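Local structure of choline kinase (3MES) at residues Arg59-Gly64 and Ile139-Pro144; Glu155-Lys160 and Asn272-Thr277; Asp268-Asn273 and Tyr307-Glu312. The protein probably transfers phosphate from ATP to choline, and perhaps to ethanolamine, and is captured with ADP and magnesium bound. One frame throughout, in Å; residues are numbered along the deposited sequence.

Contact 1: Arg59-Gly64 and Ile139-Pro144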
loop_
_atom_site.group_PDB
_atom_site.type_symbol
_atom_site.label_atom_id
_atom_site.label_comp_id
_atom_site.label_asym_id
_atom_site.label_seq_id
_atom_site.Cartn_x
_atom_site.Cartn_y
_atom_site.Cartn_z
ATOM N N ARG B 59 14.404 -17.932 -24.936
ATOM C CA ARG B 59 15.597 -17.198 -25.345
ATOM C C ARG B 59 15.315 -16.361 -26.586
ATOM O O ARG B 59 15.972 -15.350 -26.828
ATOM C CB ARG B 59 16.775 -18.140 -25.610
ATOM C CG ARG B 59 16.652 -19.501 -24.966
ATOM C CD ARG B 59 17.953 -19.949 -24.310
ATOM N NE ARG B 59 19.151 -19.380 -24.927
ATOM C CZ ARG B 59 19.778 -19.896 -25.981
ATOM N NH1 ARG B 59 19.317 -20.996 -26.565
ATOM N NH2 ARG B 59 20.866 -19.306 -26.455
ATOM N N LYS B 60 14.327 -16.786 -27.364
ATOM C CA LYS B 60 14.020 -16.140 -28.633
ATOM C C LYS B 60 13.131 -14.913 -28.464
ATOM O O LYS B 60 13.179 -13.983 -29.271
ATOM C CB LYS B 60 13.354 -17.140 -29.583
ATOM C CG LYS B 60 12.900 -16.538 -30.900
ATOM C CD LYS B 60 12.300 -17.596 -31.811
ATOM C CE LYS B 60 11.961 -17.021 -33.179
ATOM N NZ LYS B 60 11.529 -18.085 -34.129
ATOM N N ASN B 61 12.325 -14.908 -27.408
ATOM C CA ASN B 61 11.301 -13.885 -27.243
ATOM C C ASN B 61 11.502 -12.976 -26.034
ATOM O O ASN B 61 10.963 -11.871 -25.987
ATOM C CB ASN B 61 9.918 -14.538 -27.192
ATOM C CG ASN B 61 9.564 -15.249 -28.484
ATOM O OD1 ASN B 61 9.191 -14.615 -29.470
ATOM N ND2 ASN B 61 9.681 -16.573 -28.484
ATOM N N ILE B 62 12.275 -13.439 -25.058
ATOM C CA ILE B 62 12.527 -12.651 -23.854
ATOM C C ILE B 62 13.781 -11.798 -24.002
ATOM O O ILE B 62 14.889 -12.323 -24.051
ATOM C CB ILE B 62 12.695 -13.548 -22.614
ATOM C CG1 ILE B 62 11.531 -14.532 -22.495
ATOM C CG2 ILE B 62 12.826 -12.696 -21.358
ATOM C CD1 ILE B 62 11.659 -15.480 -21.324
ATOM N N PRO B 63 13.608 -10.471 -24.058
ATOM C CA PRO B 63 14.732 -9.554 -24.214
ATOM C C PRO B 63 15.873 -9.881 -23.256
ATOM O O PRO B 63 15.651 -10.005 -22.052
ATOM C CB PRO B 63 14.122 -8.195 -23.863
ATOM C CG PRO B 63 12.688 -8.329 -24.223
ATOM C CD PRO B 63 12.321 -9.760 -23.939
ATOM N N GLY B 64 17.080 -10.027 -23.794
ATOM C CA GLY B 64 18.264 -10.282 -22.981
ATOM C C GLY B 64 18.625 -11.751 -22.856
ATOM O O GLY B 64 19.759 -12.094 -22.509
ATOM N N ILE B 139 2.778 -8.976 -20.119
ATOM C CA ILE B 139 2.940 -9.998 -21.146
ATOM C C ILE B 139 4.212 -9.732 -21.938
ATOM O O ILE B 139 4.367 -8.673 -22.542
ATOM C CB ILE B 139 1.752 -10.019 -22.130
ATOM C CG1 ILE B 139 0.471 -10.480 -21.435
ATOM C CG2 ILE B 139 2.053 -10.923 -23.319
ATOM C CD1 ILE B 139 -0.752 -10.394 -22.322
ATOM N N ILE B 140 5.122 -10.697 -21.935
ATOM C CA ILE B 140 6.381 -10.549 -22.652
ATOM C C ILE B 140 6.281 -11.132 -24.059
ATOM O O ILE B 140 6.837 -10.583 -25.011
ATOM C CB ILE B 140 7.538 -11.213 -21.884
ATOM C CG1 ILE B 140 7.686 -10.567 -20.504
ATOM C CG2 ILE B 140 8.836 -11.113 -22.674
ATOM C CD1 ILE B 140 8.593 -11.322 -19.566
ATOM N N ALA B 141 5.564 -12.243 -24.184
ATOM C CA ALA B 141 5.308 -12.860 -25.481
ATOM C C ALA B 141 3.918 -13.483 -25.488
ATOM O O ALA B 141 3.510 -14.123 -24.518
ATOM C CB ALA B 141 6.366 -13.901 -25.799
ATOM N N ASP B 142 3.196 -13.294 -26.589
ATOM C CA ASP B 142 1.802 -13.713 -26.674
ATOM C C ASP B 142 1.517 -14.511 -27.946
ATOM O O ASP B 142 1.537 -13.964 -29.047
ATOM C CB ASP B 142 0.888 -12.483 -26.608
ATOM C CG ASP B 142 -0.583 -12.841 -26.679
ATOM O OD1 ASP B 142 -0.899 -13.991 -27.047
ATOM O OD2 ASP B 142 -1.425 -11.973 -26.369
ATOM N N PHE B 143 1.252 -15.805 -27.785
ATOM C CA PHE B 143 0.880 -16.662 -28.911
ATOM C C PHE B 143 -0.375 -17.478 -28.610
ATOM O O PHE B 143 -0.818 -17.549 -27.465
ATOM C CB PHE B 143 2.039 -17.576 -29.323
ATOM C CG PHE B 143 2.753 -18.217 -28.167
ATOM C CD1 PHE B 143 2.393 -19.479 -27.724
ATOM C CD2 PHE B 143 3.790 -17.558 -27.526
ATOM C CE1 PHE B 143 3.048 -20.073 -26.661
ATOM C CE2 PHE B 143 4.451 -18.145 -26.460
ATOM C CZ PHE B 143 4.080 -19.406 -26.027
ATOM N N PRO B 144 -0.952 -18.099 -29.648
ATOM C CA PRO B 144 -2.215 -18.831 -29.563
ATOM C C PRO B 144 -2.236 -19.920 -28.491
ATOM O O PRO B 144 -3.209 -20.021 -27.744
ATOM C CB PRO B 144 -2.347 -19.458 -30.955
ATOM C CG PRO B 144 -1.570 -18.546 -31.847
ATOM C CD PRO B 144 -0.409 -18.088 -31.018
#
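Ile140 turns CG1 beside its backbone N (chi1 -60°), which leaves the CG2 branch directed at the segment 59-64, while the chi1 of Asn61 (-63°) puts its amide beside the backbone N, where ND2 bonds Ile57 O, and the backbone directs CB at the strand. The strand 139-143 is an outermost member of the five-stranded antiparallel sheet in the N-terminal lobe of this kinase-like fold, and it carries a classic beta bulge: Ile140 and Ala141 both face Ile148 of the adjoining strand. The chain bends at Ile140, and there Ile140 and Ala141 both direct CB toward the segment 59-64. A single methyl, Ile140 CG2, gathers most of the partners. It lies 3.9 Å from Pro63 CD, on the proline ring edge that adjoins the ring nitrogen, 4.0 Å from the carbonyl oxygen Asn61 O, and 4.2 Å from Ile62 CA. The Ile62 side chain approaches it less closely and turns instead into the layer formed by Ile105 and Ile148, so that this segment and the sheet share one aliphatic patch. No hydrogen bond crosses between the segments. Of the Asn61 side chain, CB makes the contact, alongside the backbone O. The Ile140 side chain is about 9 Å from the bound ADP, so the packing joins helix 51-61 and the turn after it to the sheet, without touching the nucleotide. Beside the methyl cluster, Asn61 CB meets Ala141 CB at 3.9 Å.

Contact 2: Glu155-Lys160 and Asn272-Thr277. With PT3 (N-propyl-tartramic acid), chain L.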
loop_
_atom_site.group_PDB
_atom_site.type_symbol
_atom_site.label_atom_id
_atom_site.label_comp_id
_atom_site.label_asym_id
_atom_site.label_seq_id
_atom_site.Cartn_x
_atom_site.Cartn_y
_atom_site.Cartn_z
ATOM N N GLU B 155 5.235 -13.739 -1.747
ATOM C CA GLU B 155 4.491 -14.771 -1.040
ATOM C C GLU B 155 3.008 -14.439 -0.982
ATOM O O GLU B 155 2.633 -13.306 -0.677
ATOM C CB GLU B 155 5.048 -14.956 0.374
ATOM C CG GLU B 155 6.294 -15.818 0.422
ATOM C CD GLU B 155 6.025 -17.227 -0.067
ATOM O OE1 GLU B 155 5.221 -17.937 0.575
ATOM O OE2 GLU B 155 6.614 -17.622 -1.096
ATOM N N PRO B 156 2.155 -15.431 -1.274
ATOM C CA PRO B 156 0.714 -15.224 -1.220
ATOM C C PRO B 156 0.266 -14.991 0.215
ATOM O O PRO B 156 0.702 -15.701 1.115
ATOM C CB PRO B 156 0.151 -16.550 -1.737
ATOM C CG PRO B 156 1.206 -17.554 -1.422
ATOM C CD PRO B 156 2.509 -16.829 -1.573
ATOM N N LEU B 157 -0.589 -13.997 0.423
ATOM C CA LEU B 157 -1.119 -13.719 1.754
ATOM C C LEU B 157 -1.727 -14.980 2.353
ATOM O O LEU B 157 -2.156 -15.876 1.629
ATOM C CB LEU B 157 -2.178 -12.620 1.692
ATOM C CG LEU B 157 -1.709 -11.231 1.255
ATOM C CD1 LEU B 157 -2.899 -10.325 0.974
ATOM C CD2 LEU B 157 -0.793 -10.617 2.303
ATOM N N THR B 158 -1.751 -15.056 3.678
ATOM C CA THR B 158 -2.425 -16.158 4.352
ATOM C C THR B 158 -3.818 -15.720 4.762
ATOM O O THR B 158 -4.111 -14.527 4.821
ATOM C CB THR B 158 -1.665 -16.620 5.605
ATOM O OG1 THR B 158 -1.547 -15.528 6.525
ATOM C CG2 THR B 158 -0.279 -17.122 5.234
ATOM N N THR B 159 -4.677 -16.688 5.055
ATOM C CA THR B 159 -6.037 -16.382 5.478
ATOM C C THR B 159 -6.052 -15.507 6.732
ATOM O O THR B 159 -6.897 -14.624 6.870
ATOM C CB THR B 159 -6.852 -17.661 5.728
ATOM O OG1 THR B 159 -6.731 -18.532 4.596
ATOM C CG2 THR B 159 -8.323 -17.321 5.952
ATOM N N LYS B 160 -5.114 -15.752 7.640
ATOM C CA LYS B 160 -5.050 -14.990 8.885
ATOM C C LYS B 160 -4.568 -13.565 8.650
ATOM O O LYS B 160 -5.061 -12.622 9.274
ATOM C CB LYS B 160 -4.157 -15.698 9.905
ATOM C CG LYS B 160 -4.758 -16.990 10.429
ATOM C CD LYS B 160 -3.748 -17.835 11.187
ATOM C CE LYS B 160 -4.385 -19.143 11.650
ATOM N NZ LYS B 160 -3.400 -20.074 12.266
ATOM N N ASN B 272 -4.730 -16.241 -1.786
ATOM C CA ASN B 272 -3.744 -16.861 -2.666
ATOM C C ASN B 272 -3.569 -16.111 -3.984
ATOM O O ASN B 272 -2.650 -16.395 -4.753
ATOM C CB ASN B 272 -4.089 -18.329 -2.915
ATOM C CG ASN B 272 -3.899 -19.182 -1.678
ATOM O OD1 ASN B 272 -2.804 -19.247 -1.121
ATOM N ND2 ASN B 272 -4.967 -19.841 -1.239
ATOM N N ASN B 273 -4.452 -15.147 -4.236
ATOM C CA ASN B 273 -4.346 -14.314 -5.429
ATOM C C ASN B 273 -3.809 -12.923 -5.112
ATOM O O ASN B 273 -3.857 -12.011 -5.943
ATOM C CB ASN B 273 -5.690 -14.234 -6.152
ATOM C CG ASN B 273 -5.998 -15.493 -6.929
ATOM O OD1 ASN B 273 -5.093 -16.252 -7.273
ATOM N ND2 ASN B 273 -7.275 -15.728 -7.208
ATOM N N LEU B 274 -3.291 -12.776 -3.898
ATOM C CA LEU B 274 -2.640 -11.547 -3.478
ATOM C C LEU B 274 -1.207 -11.857 -3.067
ATOM O O LEU B 274 -0.967 -12.430 -2.004
ATOM C CB LEU B 274 -3.401 -10.913 -2.309
ATOM C CG LEU B 274 -4.814 -10.418 -2.628
ATOM C CD1 LEU B 274 -5.657 -10.308 -1.361
ATOM C CD2 LEU B 274 -4.766 -9.088 -3.380
ATOM N N LEU B 275 -0.258 -11.485 -3.921
ATOM C CA LEU B 275 1.152 -11.744 -3.652
ATOM C C LEU B 275 1.812 -10.555 -2.962
ATOM O O LEU B 275 1.715 -9.420 -3.425
ATOM C CB LEU B 275 1.895 -12.075 -4.948
ATOM C CG LEU B 275 1.293 -13.193 -5.800
ATOM C CD1 LEU B 275 2.194 -13.516 -6.989
ATOM C CD2 LEU B 275 1.051 -14.432 -4.953
ATOM N N GLN B 276 2.483 -10.823 -1.849
ATOM C CA GLN B 276 3.167 -9.774 -1.108
ATOM C C GLN B 276 4.593 -9.605 -1.616
ATOM O O GLN B 276 5.494 -10.338 -1.217
ATOM C CB GLN B 276 3.178 -10.088 0.389
ATOM C CG GLN B 276 4.098 -9.186 1.190
ATOM C CD GLN B 276 3.535 -7.792 1.377
ATOM O OE1 GLN B 276 4.141 -6.804 0.963
ATOM N NE2 GLN B 276 2.368 -7.706 2.001
ATOM N N THR B 277 4.789 -8.640 -2.509
ATOM C CA THR B 277 6.116 -8.354 -3.030
ATOM C C THR B 277 6.879 -7.491 -2.032
ATOM O O THR B 277 6.419 -7.271 -0.913
ATOM C CB THR B 277 6.054 -7.651 -4.401
ATOM O OG1 THR B 277 5.664 -6.282 -4.231
ATOM C CG2 THR B 277 5.053 -8.351 -5.308
HETATM O O1 PT3 L . -7.991 -19.557 -10.228
HETATM O O11 PT3 L . -8.835 -21.416 -11.134
HETATM C C1 PT3 L . -8.415 -20.733 -10.174
HETATM C C2 PT3 L . -8.436 -21.381 -8.794
HETATM O O2 PT3 L . -8.858 -22.745 -8.880
HETATM C C3 PT3 L . -9.405 -20.586 -7.924
HETATM O O3 PT3 L . -10.445 -21.436 -7.437
HETATM C C4 PT3 L . -8.609 -20.004 -6.767
HETATM O O41 PT3 L . -8.885 -18.899 -6.306
HETATM N N4 PT3 L . -7.602 -20.770 -6.351
HETATM C C41 PT3 L . -6.711 -20.362 -5.255
HETATM C C42 PT3 L . -5.946 -21.579 -4.730
HETATM C C43 PT3 L . -6.241 -21.811 -3.248
#
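Leu157 packs across Leu274 just after the short strand 155-156, which pairs antiparallel with 274-276, the middle strand of a small three-stranded sheet that borders the ligand cleft. Its CB sits 3.9 Å from Leu274 O. CG, held beside the backbone N (chi1 -65°), passes nearer that oxygen at 3.6 Å and also approaches Leu274 CB. At the tip the branches part: CD1 presses on Leu274 CB at 3.4 Å and lies close to Leu274 CD1, whereas CD2 turns toward the end of Gln276. The leucine side chains thus cross at a slant, and Leu274 goes on to pack against Leu269, Ile281 and Met283.

The backbone ladder is short. Gln276 N donates to Glu155 O at 2.7 Å with an almost straight N-H...O angle of 171°; the return bond of this pair, from Glu155 N to Gln276 O, is weak. Pro156 and Leu275 form the neighbouring non-hydrogen-bonded pair. Beyond it Leu157 N reaches Leu274 O at 2.9 Å, and the same oxygen receives a CA-H...O contact from Pro156 CA. On the proline's face of the sheet, Leu275 CD2 packs against Pro156 CB at 4.0 Å and Leu275 also touches ADP. Asn272 sets OD1 near Pro156 CB, and its ND2 lies 3.1 Å from C43 of N-propyl-tartramic acid.

A proline has no N-H to offer, yet it fits here because its place in the ladder requires none. Backbone bonds therefore fix the register, Pro156 and Leu275 pack on one face, while Glu155 and Gln276 lie on the other, and Asn272 links this strand pair to the ligand pocket.

Contact 3: Asp268-Asn273 and Tyr307-Glu312. With MG (magnesium ion), chain M; PT3 (N-propyl-tartramic acid), chain L; DME (decamethonium ion), chain K.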
loop_
_atom_site.group_PDB
_atom_site.type_symbol
_atom_site.label_atom_id
_atom_site.label_comp_id
_atom_site.label_asym_id
_atom_site.label_seq_id
_atom_site.Cartn_x
_atom_site.Cartn_y
_atom_site.Cartn_z
ATOM N N ASP B 268 -12.653 -12.689 -7.591
ATOM C CA ASP B 268 -12.063 -13.871 -6.975
ATOM C C ASP B 268 -10.840 -13.470 -6.171
ATOM O O ASP B 268 -9.858 -14.212 -6.101
ATOM C CB ASP B 268 -11.663 -14.888 -8.050
ATOM C CG ASP B 268 -11.132 -16.188 -7.464
ATOM O OD1 ASP B 268 -11.574 -16.578 -6.363
ATOM O OD2 ASP B 268 -10.276 -16.827 -8.114
ATOM N N LEU B 269 -10.899 -12.288 -5.570
ATOM C CA LEU B 269 -9.747 -11.754 -4.859
ATOM C C LEU B 269 -9.565 -12.435 -3.508
ATOM O O LEU B 269 -9.850 -11.853 -2.464
ATOM C CB LEU B 269 -9.862 -10.237 -4.689
ATOM C CG LEU B 269 -8.560 -9.516 -4.332
ATOM C CD1 LEU B 269 -7.473 -9.830 -5.353
ATOM C CD2 LEU B 269 -8.781 -8.016 -4.226
ATOM N N GLN B 270 -9.092 -13.676 -3.547
ATOM C CA GLN B 270 -8.796 -14.440 -2.336
ATOM C C GLN B 270 -7.307 -14.334 -1.991
ATOM O O GLN B 270 -6.513 -13.859 -2.802
ATOM C CB GLN B 270 -9.259 -15.896 -2.502
ATOM C CG GLN B 270 -8.382 -16.947 -1.846
ATOM C CD GLN B 270 -7.678 -17.829 -2.862
ATOM O OE1 GLN B 270 -8.010 -17.816 -4.046
ATOM N NE2 GLN B 270 -6.710 -18.608 -2.402
ATOM N N GLU B 271 -6.934 -14.755 -0.787
ATOM C CA GLU B 271 -5.578 -14.517 -0.288
ATOM C C GLU B 271 -4.474 -15.088 -1.182
ATOM O O GLU B 271 -3.406 -14.492 -1.321
ATOM C CB GLU B 271 -5.419 -15.018 1.152
ATOM C CG GLU B 271 -5.587 -16.520 1.327
ATOM C CD GLU B 271 -7.040 -16.939 1.393
ATOM O OE1 GLU B 271 -7.302 -18.155 1.502
ATOM O OE2 GLU B 271 -7.921 -16.054 1.338
ATOM N N ASN B 272 -4.730 -16.241 -1.786
ATOM C CA ASN B 272 -3.744 -16.861 -2.666
ATOM C C ASN B 272 -3.569 -16.111 -3.984
ATOM O O ASN B 272 -2.650 -16.395 -4.753
ATOM C CB ASN B 272 -4.089 -18.329 -2.915
ATOM C CG ASN B 272 -3.899 -19.182 -1.678
ATOM O OD1 ASN B 272 -2.804 -19.247 -1.121
ATOM N ND2 ASN B 272 -4.967 -19.841 -1.239
ATOM N N ASN B 273 -4.452 -15.147 -4.236
ATOM C CA ASN B 273 -4.346 -14.314 -5.429
ATOM C C ASN B 273 -3.809 -12.923 -5.112
ATOM O O ASN B 273 -3.857 -12.011 -5.943
ATOM C CB ASN B 273 -5.690 -14.234 -6.152
ATOM C CG ASN B 273 -5.998 -15.493 -6.929
ATOM O OD1 ASN B 273 -5.093 -16.252 -7.273
ATOM N ND2 ASN B 273 -7.275 -15.728 -7.208
ATOM N N TYR B 307 -12.323 -18.808 4.661
ATOM C CA TYR B 307 -11.855 -20.031 4.010
ATOM C C TYR B 307 -10.343 -20.098 3.820
ATOM O O TYR B 307 -9.742 -19.253 3.158
ATOM C CB TYR B 307 -12.599 -20.242 2.689
ATOM C CG TYR B 307 -14.088 -20.081 2.866
ATOM C CD1 TYR B 307 -14.840 -21.068 3.491
ATOM C CD2 TYR B 307 -14.737 -18.929 2.450
ATOM C CE1 TYR B 307 -16.201 -20.918 3.674
ATOM C CE2 TYR B 307 -16.099 -18.771 2.632
ATOM C CZ TYR B 307 -16.824 -19.768 3.246
ATOM O OH TYR B 307 -18.180 -19.615 3.428
ATOM N N ASP B 308 -9.745 -21.118 4.423
ATOM C CA ASP B 308 -8.315 -21.359 4.325
ATOM C C ASP B 308 -8.089 -22.583 3.450
ATOM O O ASP B 308 -8.464 -23.692 3.822
ATOM C CB ASP B 308 -7.734 -21.594 5.720
ATOM C CG ASP B 308 -6.219 -21.601 5.735
ATOM O OD1 ASP B 308 -5.602 -21.181 4.734
ATOM O OD2 ASP B 308 -5.645 -22.025 6.758
ATOM N N TYR B 309 -7.484 -22.379 2.283
ATOM C CA TYR B 309 -7.253 -23.468 1.338
ATOM C C TYR B 309 -5.846 -24.043 1.465
ATOM O O TYR B 309 -5.342 -24.678 0.541
ATOM C CB TYR B 309 -7.505 -22.998 -0.100
ATOM C CG TYR B 309 -8.760 -22.166 -0.249
ATOM C CD1 TYR B 309 -10.016 -22.736 -0.093
ATOM C CD2 TYR B 309 -8.686 -20.810 -0.535
ATOM C CE1 TYR B 309 -11.164 -21.978 -0.221
ATOM C CE2 TYR B 309 -9.824 -20.047 -0.667
ATOM C CZ TYR B 309 -11.061 -20.634 -0.509
ATOM O OH TYR B 309 -12.200 -19.871 -0.637
ATOM N N CYS B 310 -5.215 -23.816 2.613
ATOM C CA CYS B 310 -3.889 -24.366 2.877
ATOM C C CYS B 310 -3.954 -25.506 3.886
ATOM O O CYS B 310 -3.326 -25.451 4.940
ATOM C CB CYS B 310 -2.941 -23.279 3.381
ATOM S SG CYS B 310 -2.400 -22.119 2.113
ATOM N N SER B 311 -4.728 -26.534 3.553
ATOM C CA SER B 311 -4.849 -27.719 4.389
ATOM C C SER B 311 -4.472 -28.945 3.566
ATOM O O SER B 311 -4.806 -29.032 2.383
ATOM C CB SER B 311 -6.277 -27.850 4.918
ATOM O OG SER B 311 -6.402 -28.951 5.801
ATOM N N GLU B 312 -3.775 -29.890 4.189
ATOM C CA GLU B 312 -3.257 -31.046 3.459
ATOM C C GLU B 312 -4.036 -32.329 3.737
ATOM O O GLU B 312 -3.760 -33.373 3.145
ATOM C CB GLU B 312 -1.766 -31.234 3.747
ATOM C CG GLU B 312 -0.920 -30.052 3.292
ATOM C CD GLU B 312 0.481 -30.068 3.870
ATOM O OE1 GLU B 312 0.951 -28.995 4.307
ATOM O OE2 GLU B 312 1.112 -31.149 3.890
HETATM MG MG MG M . -9.808 -17.367 1.915
HETATM O O1 PT3 L . -7.991 -19.557 -10.228
HETATM O O11 PT3 L . -8.835 -21.416 -11.134
HETATM C C1 PT3 L . -8.415 -20.733 -10.174
HETATM C C2 PT3 L . -8.436 -21.381 -8.794
HETATM O O2 PT3 L . -8.858 -22.745 -8.880
HETATM C C3 PT3 L . -9.405 -20.586 -7.924
HETATM O O3 PT3 L . -10.445 -21.436 -7.437
HETATM C C4 PT3 L . -8.609 -20.004 -6.767
HETATM O O41 PT3 L . -8.885 -18.899 -6.306
HETATM N N4 PT3 L . -7.602 -20.770 -6.351
HETATM C C41 PT3 L . -6.711 -20.362 -5.255
HETATM C C42 PT3 L . -5.946 -21.579 -4.730
HETATM C C43 PT3 L . -6.241 -21.811 -3.248
HETATM N N1 DME K . -3.012 -24.562 -2.693
HETATM C C2 DME K . -3.713 -25.613 -3.449
HETATM C C3 DME K . -4.870 -24.999 -4.244
HETATM C C4 DME K . -5.845 -26.080 -4.722
HETATM C C5 DME K . -6.973 -25.485 -5.573
HETATM C C6 DME K . -7.925 -24.633 -4.726
HETATM C C7 DME K . -9.332 -25.237 -4.687
HETATM C C8 DME K . -10.370 -24.263 -5.251
HETATM C C9 DME K . -11.014 -23.423 -4.147
HETATM C C10 DME K . -11.186 -21.969 -4.597
HETATM C C11 DME K . -12.454 -21.357 -4.002
HETATM N N12 DME K . -12.646 -19.992 -4.520
HETATM C C13 DME K . -2.581 -25.090 -1.388
HETATM C C14 DME K . -1.834 -24.122 -3.458
HETATM C C15 DME K . -3.919 -23.422 -2.480
HETATM C C16 DME K . -11.468 -19.167 -4.216
HETATM C C17 DME K . -12.838 -20.050 -5.977
HETATM C C18 DME K . -13.830 -19.396 -3.877
#
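A magnesium ion joins Glu271 to the backbone carbonyl of Tyr307, holding together two segments between which no direct hydrogen bond forms. The segment 268-273 belongs to the HxDxxxxN motif of kinase-like phosphotransferases, which starts at His266. Glu271 OE2 binds the metal at 2.4 Å and Tyr307 O at 2.3 Å, while OE1 makes a longer bond to the ion, at 2.7 Å, so the carboxylate binds through both oxygens, unevenly; Glu304 O is a further ligand. To reach the ion, Glu271 sets CG between its backbone N and carbonyl carbon (chi1 64°) and bends again at chi2. Its OE1 and Tyr307 O, both acceptors, stand 3.1 Å apart, a closeness that the shared cation probably makes tolerable.

The Tyr309 ring fills the neighbouring space. C9 of decamethonium lies over one face, offset toward the rim, and Tyr307 O over the opposite face. Gln270 CG comes to the ring edge, 3.6 Å from CE2, and Asn272 ND2 also lies in the ring plane. The phenol OH bonds Glu304 OE1 and Tyr394 OH, which fixes the ring's far end. Asp268 OD1 approaches methyl C16 of the decamethonium head group at 3.4 Å. Within the loop, Asp268 O accepts from Gln270 N on one face of its carbonyl plane and, on the other, from Asn273 ND2 at 3.2 Å.

Contacts 2 and 3 adjoin, their centres 8 Å apart, and share Asn272 and Asn273; the centre of contact 1, in the N-terminal lobe, lies 27 Å from that of contact 2 and 30 Å from that of contact 3. Contact 1 is peripheral and mostly apolar, without a hydrogen bond between its segments, contact 2 adds a backbone ladder to aliphatic packing, and contact 3, the most buried, relies on a metal ion and bound ligands. Thr159 joins the latter two: its OG1 bonds Asp308 OD1 at 2.9 Å, with weak bonds to Glu271 OE1 and Tyr307 O, so the segment that leaves the strand pair of contact 2 also touches two of the residues that bind magnesium. Both contacts touch N-propyl-tartramic acid, whereas contact 1 reaches no ligand.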